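Local coordinates for protein virC2 (Agrobacterium tumefaciens, PDB 2RH3) that enhances T-DNA transfer and virulence, probably by binding DNA through the C-terminal ribbon-helix-helix domain to which this fragment belongs, at residues Ile1-Glu13 with Ser68-Ile82. Sequence-based numbering, arbitrary orientation.
Sequences IQVFLSARPPAPE and SIIVQTSRMFPVSLI
Strands 2-7 and 71-76 run antiparallel, their axes at 152° and 4.5 Å apart at closest approach, and reciprocal backbone hydrogen bonds join Val3 to Arg75, Leu5 to Thr73 and Ala7 to Val71, with Ile1 and Phe77 extending the ladder by one further pair. The ribbon illustrates how a two-stranded sheet can turn one, largely apolar, face to the helices. On the face bearing Val3, Leu5 and Ala7, the side chains turn to the helices. Val3 CG2 sits 3.6 Å from Phe77 CD2, the valine crossing the phenylalanine at about a right angle, and also meets Ile82 CG1 at 3.7 Å. With CG1 anti to the backbone N (chi1 175°), CG2 is the branch that reaches Phe77 and Ile82. Leu5 CD1 approaches the edge of the Phe77 ring and touches Thr73 CG2 and Arg75 CB, crossing both side chains at a slant; beyond the ribbon the leucine packs on Leu39, Leu104 and Ala105. The extended Arg75 side chain leads away to a salt bridge with Glu43. The other face carries Gln2, Phe4, Ser74 and Met76. Here Gln2 NE2 comes within 2.8 Å of Ser74 OG, Met76 SD rests on Gln2 CB, and Ser74 CB approaches the Phe4 ring obliquely at CD1. Past the ribbon, Arg8 NH1 donates a nearly straight bond of 3.1 Å to Ser68 OG, which lies close to the guanidinium plane, while Pro9 CG packs against Ile69 CG2 at 3.8 Å. Both strands come from one chain and form the antiparallel ribbon of a ribbon-helix-helix fold, whose classical form pairs strands from two subunits, an arrangement consistent with the DNA binding assigned to the family.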
ATOM      1  N   ILE A   1     -12.208  -4.052  12.682  1.00 37.00           N
ATOM      2  CA  ILE A   1     -12.356  -2.572  12.824  1.00 36.96           C
ATOM      3  C   ILE A   1     -11.955  -1.827  11.548  1.00 36.74           C
ATOM      4  O   ILE A   1     -11.280  -2.383  10.677  1.00 36.86           O
ATOM      5  CB  ILE A   1     -11.545  -2.009  14.025  1.00 36.96           C
ATOM      6  CG1 ILE A   1     -10.051  -2.341  13.888  1.00 37.54           C
ATOM      7  CG2 ILE A   1     -12.127  -2.516  15.347  1.00 37.24           C
ATOM      8  CD1 ILE A   1      -9.130  -1.362  14.600  1.00 38.41           C
ATOM      9  N   GLN A   2     -12.376  -0.568  11.456  1.00 36.39           N
ATOM     10  CA  GLN A   2     -12.037   0.287  10.326  1.00 35.94           C
ATOM     11  C   GLN A   2     -10.648   0.882  10.521  1.00 35.57           C
ATOM     12  O   GLN A   2     -10.380   1.537  11.531  1.00 35.59           O
ATOM     13  CB  GLN A   2     -13.078   1.401  10.164  0.50 36.05           C
ATOM     14  CG  GLN A   2     -12.934   2.215   8.882  0.50 35.72           C
ATOM     15  CD  GLN A   2     -13.963   3.326   8.765  0.50 35.94           C
ATOM     16  OE1 GLN A   2     -14.297   3.992   9.745  0.50 36.31           O
ATOM     17  NE2 GLN A   2     -14.465   3.537   7.554  0.50 35.97           N
ATOM     18  N   VAL A   3      -9.773   0.643   9.546  1.00 35.08           N
ATOM     19  CA  VAL A   3      -8.421   1.186   9.550  1.00 34.42           C
ATOM     20  C   VAL A   3      -8.309   2.244   8.459  1.00 34.05           C
ATOM     21  O   VAL A   3      -8.679   2.007   7.304  1.00 33.77           O
ATOM     22  CB  VAL A   3      -7.359   0.064   9.354  1.00 34.53           C
ATOM     23  CG1 VAL A   3      -5.947   0.639   9.230  1.00 34.70           C
ATOM     24  CG2 VAL A   3      -7.426  -0.928  10.506  1.00 34.83           C
ATOM     25  N   PHE A   4      -7.817   3.417   8.840  1.00 33.26           N
ATOM     26  CA  PHE A   4      -7.603   4.494   7.895  1.00 32.83           C
ATOM     27  C   PHE A   4      -6.199   4.382   7.313  1.00 31.73           C
ATOM     28  O   PHE A   4      -5.237   4.092   8.037  1.00 31.74           O
ATOM     29  CB  PHE A   4      -7.898   5.855   8.536  1.00 33.55           C
ATOM     30  CG  PHE A   4      -9.350   6.030   8.912  1.00 34.57           C
ATOM     31  CD1 PHE A   4     -10.265   6.547   7.997  1.00 35.49           C
ATOM     32  CD2 PHE A   4      -9.808   5.640  10.172  1.00 35.67           C
ATOM     33  CE1 PHE A   4     -11.618   6.687   8.336  1.00 36.07           C
ATOM     34  CE2 PHE A   4     -11.154   5.777  10.521  1.00 36.26           C
ATOM     35  CZ  PHE A   4     -12.060   6.302   9.602  1.00 35.79           C
ATOM     36  N   LEU A   5      -6.115   4.566   5.996  1.00 29.43           N
ATOM     37  CA  LEU A   5      -4.930   4.253   5.201  1.00 28.07           C
ATOM     38  C   LEU A   5      -4.560   5.416   4.287  1.00 26.74           C
ATOM     39  O   LEU A   5      -5.412   6.214   3.910  1.00 26.29           O
ATOM     40  CB  LEU A   5      -5.224   3.031   4.324  1.00 28.28           C
ATOM     41  CG  LEU A   5      -5.777   1.799   5.042  1.00 28.71           C
ATOM     42  CD1 LEU A   5      -6.717   1.031   4.123  1.00 31.13           C
ATOM     43  CD2 LEU A   5      -4.641   0.914   5.542  1.00 28.98           C
ATOM     44  N   SER A   6      -3.289   5.496   3.918  1.00 25.81           N
ATOM     45  CA  SER A   6      -2.823   6.534   3.010  1.00 25.19           C
ATOM     46  C   SER A   6      -1.591   6.062   2.268  1.00 24.24           C
ATOM     47  O   SER A   6      -0.801   5.282   2.794  1.00 23.64           O
ATOM     48  CB  SER A   6      -2.535   7.843   3.756  1.00 25.26           C
ATOM     49  OG  SER A   6      -1.510   7.676   4.714  1.00 26.35           O
ATOM     50  N   ALA A   7      -1.444   6.519   1.027  1.00 23.30           N
ATOM     51  CA  ALA A   7      -0.291   6.148   0.216  1.00 22.53           C
ATOM     52  C   ALA A   7      -0.048   7.162  -0.884  1.00 22.30           C
ATOM     53  O   ALA A   7      -0.959   7.882  -1.282  1.00 22.70           O
ATOM     54  CB  ALA A   7      -0.490   4.769  -0.395  1.00 23.21           C
ATOM     55  N   ARG A   8       1.189   7.204  -1.368  1.00 22.82           N
ATOM     56  CA  ARG A   8       1.557   8.072  -2.491  1.00 22.45           C
ATOM     57  C   ARG A   8       1.635   7.257  -3.776  1.00 21.85           C
ATOM     58  O   ARG A   8       2.108   6.134  -3.767  1.00 21.33           O
ATOM     59  CB  ARG A   8       2.938   8.673  -2.259  1.00 23.64           C
ATOM     60  CG  ARG A   8       3.037   9.683  -1.145  1.00 26.05           C
ATOM     61  CD  ARG A   8       4.433  10.267  -1.133  1.00 29.76           C
ATOM     62  NE  ARG A   8       4.557  11.343  -0.153  1.00 33.33           N
ATOM     63  CZ  ARG A   8       4.250  12.615  -0.392  1.00 33.28           C
ATOM     64  NH1 ARG A   8       3.790  12.992  -1.579  1.00 35.26           N
ATOM     65  NH2 ARG A   8       4.400  13.512   0.570  0.50 34.13           N
ATOM     66  N   PRO A   9       1.210   7.836  -4.905  1.00 21.35           N
ATOM     67  CA  PRO A   9       1.420   7.108  -6.154  1.00 21.65           C
ATOM     68  C   PRO A   9       2.904   6.813  -6.428  1.00 21.79           C
ATOM     69  O   PRO A   9       3.782   7.612  -6.040  1.00 22.29           O
ATOM     70  CB  PRO A   9       0.847   8.060  -7.209  1.00 22.39           C
ATOM     71  CG  PRO A   9      -0.165   8.893  -6.450  1.00 22.04           C
ATOM     72  CD  PRO A   9       0.493   9.109  -5.118  1.00 22.22           C
ATOM     73  N   PRO A  10       3.190   5.677  -7.088  1.00 21.88           N
ATOM     74  CA  PRO A  10       4.562   5.320  -7.400  1.00 22.39           C
ATOM     75  C   PRO A  10       5.128   6.195  -8.521  1.00 22.57           C
ATOM     76  O   PRO A  10       4.365   6.823  -9.289  1.00 22.20           O
ATOM     77  CB  PRO A  10       4.439   3.868  -7.876  1.00 22.21           C
ATOM     78  CG  PRO A  10       3.073   3.790  -8.465  1.00 21.54           C
ATOM     79  CD  PRO A  10       2.229   4.673  -7.594  1.00 21.95           C
ATOM     80  N   ALA A  11       6.457   6.212  -8.623  1.00 22.56           N
ATOM     81  CA  ALA A  11       7.150   6.815  -9.759  1.00 23.04           C
ATOM     82  C   ALA A  11       6.832   6.068 -11.059  1.00 23.36           C
ATOM     83  O   ALA A  11       6.507   4.883 -11.029  1.00 22.46           O
ATOM     84  CB  ALA A  11       8.650   6.795  -9.512  1.00 23.33           C
ATOM     85  N   PRO A  12       6.939   6.757 -12.215  1.00 24.05           N
ATOM     86  CA  PRO A  12       6.766   6.023 -13.458  1.00 24.67           C
ATOM     87  C   PRO A  12       7.686   4.818 -13.572  1.00 24.67           C
ATOM     88  O   PRO A  12       8.817   4.836 -13.064  1.00 25.66           O
ATOM     89  CB  PRO A  12       7.109   7.066 -14.529  1.00 24.34           C
ATOM     90  CG  PRO A  12       6.751   8.341 -13.907  1.00 24.92           C
ATOM     91  CD  PRO A  12       7.174   8.189 -12.464  1.00 24.41           C
ATOM     92  N   GLU A  13       7.174   3.780 -14.225  1.00 25.23           N
ATOM     93  CA  GLU A  13       7.866   2.506 -14.473  1.00 26.13           C
ATOM     94  C   GLU A  13       7.993   1.583 -13.252  1.00 25.60           C
ATOM     95  O   GLU A  13       8.483   0.455 -13.382  1.00 26.88           O
ATOM     96  CB  GLU A  13       9.232   2.708 -15.172  1.00 26.68           C
ATOM     97  CG  GLU A  13       9.192   3.598 -16.426  1.00 29.64           C
ATOM     98  CD  GLU A  13       8.772   2.868 -17.699  0.50 31.58           C
ATOM     99  OE1 GLU A  13       8.103   1.814 -17.621  0.50 33.87           O
ATOM    100  OE2 GLU A  13       9.112   3.364 -18.795  0.50 33.35           O
ATOM    101  N   SER A  68       2.640  16.612  -5.746  0.50 34.16           N
ATOM    102  CA  SER A  68       2.427  15.799  -4.553  0.50 33.93           C
ATOM    103  C   SER A  68       0.987  15.316  -4.463  0.50 33.48           C
ATOM    104  O   SER A  68       0.053  16.119  -4.460  0.50 33.14           O
ATOM    105  CB  SER A  68       2.796  16.581  -3.292  0.50 34.06           C
ATOM    106  OG  SER A  68       2.553  15.806  -2.134  0.50 34.63           O
ATOM    107  N   ILE A  69       0.821  13.997  -4.407  1.00 33.32           N
ATOM    108  CA  ILE A  69      -0.484  13.390  -4.211  1.00 32.70           C
ATOM    109  C   ILE A  69      -0.398  12.376  -3.069  1.00 32.68           C
ATOM    110  O   ILE A  69       0.437  11.465  -3.100  1.00 32.73           O
ATOM    111  CB  ILE A  69      -0.988  12.694  -5.525  1.00 33.09           C
ATOM    112  CG1 ILE A  69      -1.210  13.731  -6.633  0.50 32.34           C
ATOM    113  CG2 ILE A  69      -2.269  11.877  -5.279  0.50 32.53           C
ATOM    114  CD1 ILE A  69      -1.181  13.158  -8.039  0.50 31.69           C
ATOM    115  N   ILE A  70      -1.207  12.585  -2.030  1.00 32.01           N
ATOM    116  CA  ILE A  70      -1.419  11.552  -1.028  0.50 31.64           C
ATOM    117  C   ILE A  70      -2.878  11.124  -1.096  1.00 31.64           C
ATOM    118  O   ILE A  70      -3.796  11.947  -1.022  1.00 31.78           O
ATOM    119  CB  ILE A  70      -0.977  11.977   0.411  0.50 31.61           C
ATOM    120  CG1 ILE A  70      -1.003  10.762   1.355  0.50 31.63           C
ATOM    121  CG2 ILE A  70      -1.819  13.150   0.937  0.50 31.93           C
ATOM    122  CD1 ILE A  70      -0.193  10.935   2.621  0.50 31.49           C
ATOM    123  N   VAL A  71      -3.078   9.827  -1.279  1.00 31.18           N
ATOM    124  CA  VAL A  71      -4.406   9.255  -1.407  1.00 31.13           C
ATOM    125  C   VAL A  71      -4.859   8.730  -0.044  1.00 31.64           C
ATOM    126  O   VAL A  71      -4.087   8.064   0.644  1.00 30.84           O
ATOM    127  CB  VAL A  71      -4.389   8.128  -2.469  1.00 31.45           C
ATOM    128  CG1 VAL A  71      -5.798   7.680  -2.807  1.00 31.55           C
ATOM    129  CG2 VAL A  71      -3.677   8.618  -3.727  1.00 31.45           C
ATOM    130  N   GLN A  72      -6.095   9.047   0.340  1.00 32.40           N
ATOM    131  CA  GLN A  72      -6.644   8.676   1.653  1.00 33.57           C
ATOM    132  C   GLN A  72      -7.824   7.726   1.502  1.00 34.37           C
ATOM    133  O   GLN A  72      -8.704   7.941   0.665  1.00 34.81           O
ATOM    134  CB  GLN A  72      -7.106   9.914   2.437  1.00 33.58           C
ATOM    135  CG  GLN A  72      -6.074  11.011   2.588  1.00 34.74           C
ATOM    136  CD  GLN A  72      -5.137  10.794   3.754  1.00 36.34           C
ATOM    137  OE1 GLN A  72      -5.408   9.992   4.660  1.00 35.17           O
ATOM    138  NE2 GLN A  72      -4.026  11.521   3.749  1.00 37.42           N
ATOM    139  N   THR A  73      -7.845   6.677   2.315  1.00 34.95           N
ATOM    140  CA  THR A  73      -8.903   5.677   2.241  1.00 36.32           C
ATOM    141  C   THR A  73      -9.091   4.979   3.584  1.00 36.83           C
ATOM    142  O   THR A  73      -8.278   5.153   4.496  1.00 36.39           O
ATOM    143  CB  THR A  73      -8.621   4.637   1.111  1.00 36.55           C
ATOM    144  OG1 THR A  73      -9.834   3.975   0.739  1.00 37.72           O
ATOM    145  CG2 THR A  73      -7.585   3.600   1.535  1.00 36.92           C
ATOM    146  N   SER A  74     -10.175   4.216   3.706  1.00 37.73           N
ATOM    147  CA  SER A  74     -10.365   3.318   4.847  1.00 38.47           C
ATOM    148  C   SER A  74     -10.816   1.924   4.396  1.00 39.05           C
ATOM    149  O   SER A  74     -11.266   1.745   3.262  1.00 39.47           O
ATOM    150  CB  SER A  74     -11.316   3.921   5.895  1.00 38.58           C
ATOM    151  OG  SER A  74     -12.666   3.943   5.469  1.00 38.86           O
ATOM    152  N   ARG A  75     -10.668   0.940   5.284  1.00 39.48           N
ATOM    153  CA  ARG A  75     -11.047  -0.447   5.003  1.00 39.66           C
ATOM    154  C   ARG A  75     -11.201  -1.211   6.315  1.00 39.56           C
ATOM    155  O   ARG A  75     -10.486  -0.943   7.285  1.00 39.34           O
ATOM    156  CB  ARG A  75     -10.002  -1.135   4.113  1.00 39.76           C
ATOM    157  CG  ARG A  75     -10.476  -2.433   3.458  1.00 40.11           C
ATOM    158  CD  ARG A  75      -9.412  -3.000   2.536  1.00 40.53           C
ATOM    159  NE  ARG A  75      -9.786  -4.291   1.953  1.00 41.09           N
ATOM    160  CZ  ARG A  75      -9.550  -5.471   2.522  1.00 42.01           C
ATOM    161  NH1 ARG A  75      -9.924  -6.587   1.912  1.00 42.55           N
ATOM    162  NH2 ARG A  75      -8.952  -5.542   3.705  1.00 42.33           N
ATOM    163  N   MET A  76     -12.143  -2.153   6.334  1.00 39.56           N
ATOM    164  CA  MET A  76     -12.378  -3.005   7.498  1.00 39.62           C
ATOM    165  C   MET A  76     -11.413  -4.177   7.506  1.00 39.21           C
ATOM    166  O   MET A  76     -11.252  -4.868   6.494  1.00 39.30           O
ATOM    167  CB  MET A  76     -13.817  -3.541   7.507  1.00 40.23           C
ATOM    168  CG  MET A  76     -14.903  -2.483   7.380  1.00 40.94           C
ATOM    169  SD  MET A  76     -14.970  -1.382   8.801  1.00 43.41           S
ATOM    170  CE  MET A  76     -16.464  -0.455   8.437  1.00 42.38           C
ATOM    171  N   PHE A  77     -10.769  -4.391   8.650  1.00 38.76           N
ATOM    172  CA  PHE A  77      -9.894  -5.540   8.855  1.00 38.29           C
ATOM    173  C   PHE A  77     -10.333  -6.290  10.107  1.00 37.90           C
ATOM    174  O   PHE A  77     -10.743  -5.664  11.088  1.00 37.89           O
ATOM    175  CB  PHE A  77      -8.442  -5.100   9.053  1.00 38.16           C
ATOM    176  CG  PHE A  77      -7.809  -4.476   7.844  1.00 38.04           C
ATOM    177  CD1 PHE A  77      -7.136  -5.259   6.910  1.00 38.28           C
ATOM    178  CD2 PHE A  77      -7.846  -3.098   7.659  1.00 37.68           C
ATOM    179  CE1 PHE A  77      -6.530  -4.679   5.796  1.00 38.55           C
ATOM    180  CE2 PHE A  77      -7.245  -2.509   6.547  1.00 37.71           C
ATOM    181  CZ  PHE A  77      -6.590  -3.302   5.616  1.00 38.24           C
ATOM    182  N   PRO A  78     -10.238  -7.632  10.090  1.00 37.66           N
ATOM    183  CA  PRO A  78     -10.394  -8.365  11.353  1.00 37.34           C
ATOM    184  C   PRO A  78      -9.360  -7.885  12.378  1.00 36.94           C
ATOM    185  O   PRO A  78      -8.206  -7.628  12.014  1.00 36.44           O
ATOM    186  CB  PRO A  78     -10.125  -9.822  10.959  1.00 37.43           C
ATOM    187  CG  PRO A  78     -10.377  -9.880   9.482  1.00 37.55           C
ATOM    188  CD  PRO A  78     -10.010  -8.531   8.942  1.00 37.64           C
ATOM    189  N   VAL A  79      -9.783  -7.758  13.636  1.00 36.51           N
ATOM    190  CA  VAL A  79      -8.949  -7.225  14.726  1.00 36.18           C
ATOM    191  C   VAL A  79      -7.690  -8.061  14.980  1.00 35.81           C
ATOM    192  O   VAL A  79      -6.636  -7.519  15.335  1.00 35.66           O
ATOM    193  CB  VAL A  79      -9.769  -7.074  16.046  1.00 36.31           C
ATOM    194  CG1 VAL A  79      -8.861  -6.867  17.254  1.00 36.40           C
ATOM    195  CG2 VAL A  79     -10.757  -5.920  15.930  1.00 36.54           C
ATOM    196  N   SER A  80      -7.816  -9.373  14.799  1.00 35.42           N
ATOM    197  CA  SER A  80      -6.700 -10.308  14.915  1.00 35.10           C
ATOM    198  C   SER A  80      -5.546  -9.959  13.962  1.00 34.59           C
ATOM    199  O   SER A  80      -4.375  -9.970  14.358  1.00 34.71           O
ATOM    200  CB  SER A  80      -7.198 -11.736  14.666  1.00 35.24           C
ATOM    201  OG  SER A  80      -6.210 -12.534  14.035  1.00 36.07           O
ATOM    202  N   LEU A  81      -5.895  -9.640  12.718  1.00 33.78           N
ATOM    203  CA  LEU A  81      -4.919  -9.317  11.673  1.00 32.89           C
ATOM    204  C   LEU A  81      -4.264  -7.954  11.893  1.00 32.13           C
ATOM    205  O   LEU A  81      -3.064  -7.785  11.643  1.00 31.85           O
ATOM    206  CB  LEU A  81      -5.571  -9.377  10.282  1.00 33.23           C
ATOM    207  CG  LEU A  81      -6.327 -10.658   9.891  1.00 33.58           C
ATOM    208  CD1 LEU A  81      -6.767 -10.600   8.436  1.00 34.11           C
ATOM    209  CD2 LEU A  81      -5.509 -11.920  10.145  1.00 33.74           C
ATOM    210  N   ILE A  82      -5.055  -6.985  12.354  1.00 31.06           N
ATOM    211  CA  ILE A  82      -4.537  -5.651  12.668  1.00 30.35           C
ATOM    212  C   ILE A  82      -3.605  -5.690  13.874  1.00 29.18           C
ATOM    213  O   ILE A  82      -2.604  -4.973  13.909  1.00 29.07           O
ATOM    214  CB  ILE A  82      -5.669  -4.594  12.826  1.00 30.64           C
ATOM    215  CG1 ILE A  82      -6.261  -4.262  11.459  1.00 30.56           C
ATOM    216  CG2 ILE A  82      -5.167  -3.304  13.500  1.00 30.85           C
ATOM    217  CD1 ILE A  82      -5.211  -4.028  10.334  1.00 32.47           C
TER
HETATM  218  O   HOH W   1      -7.298   7.884   5.584  1.00 37.10           O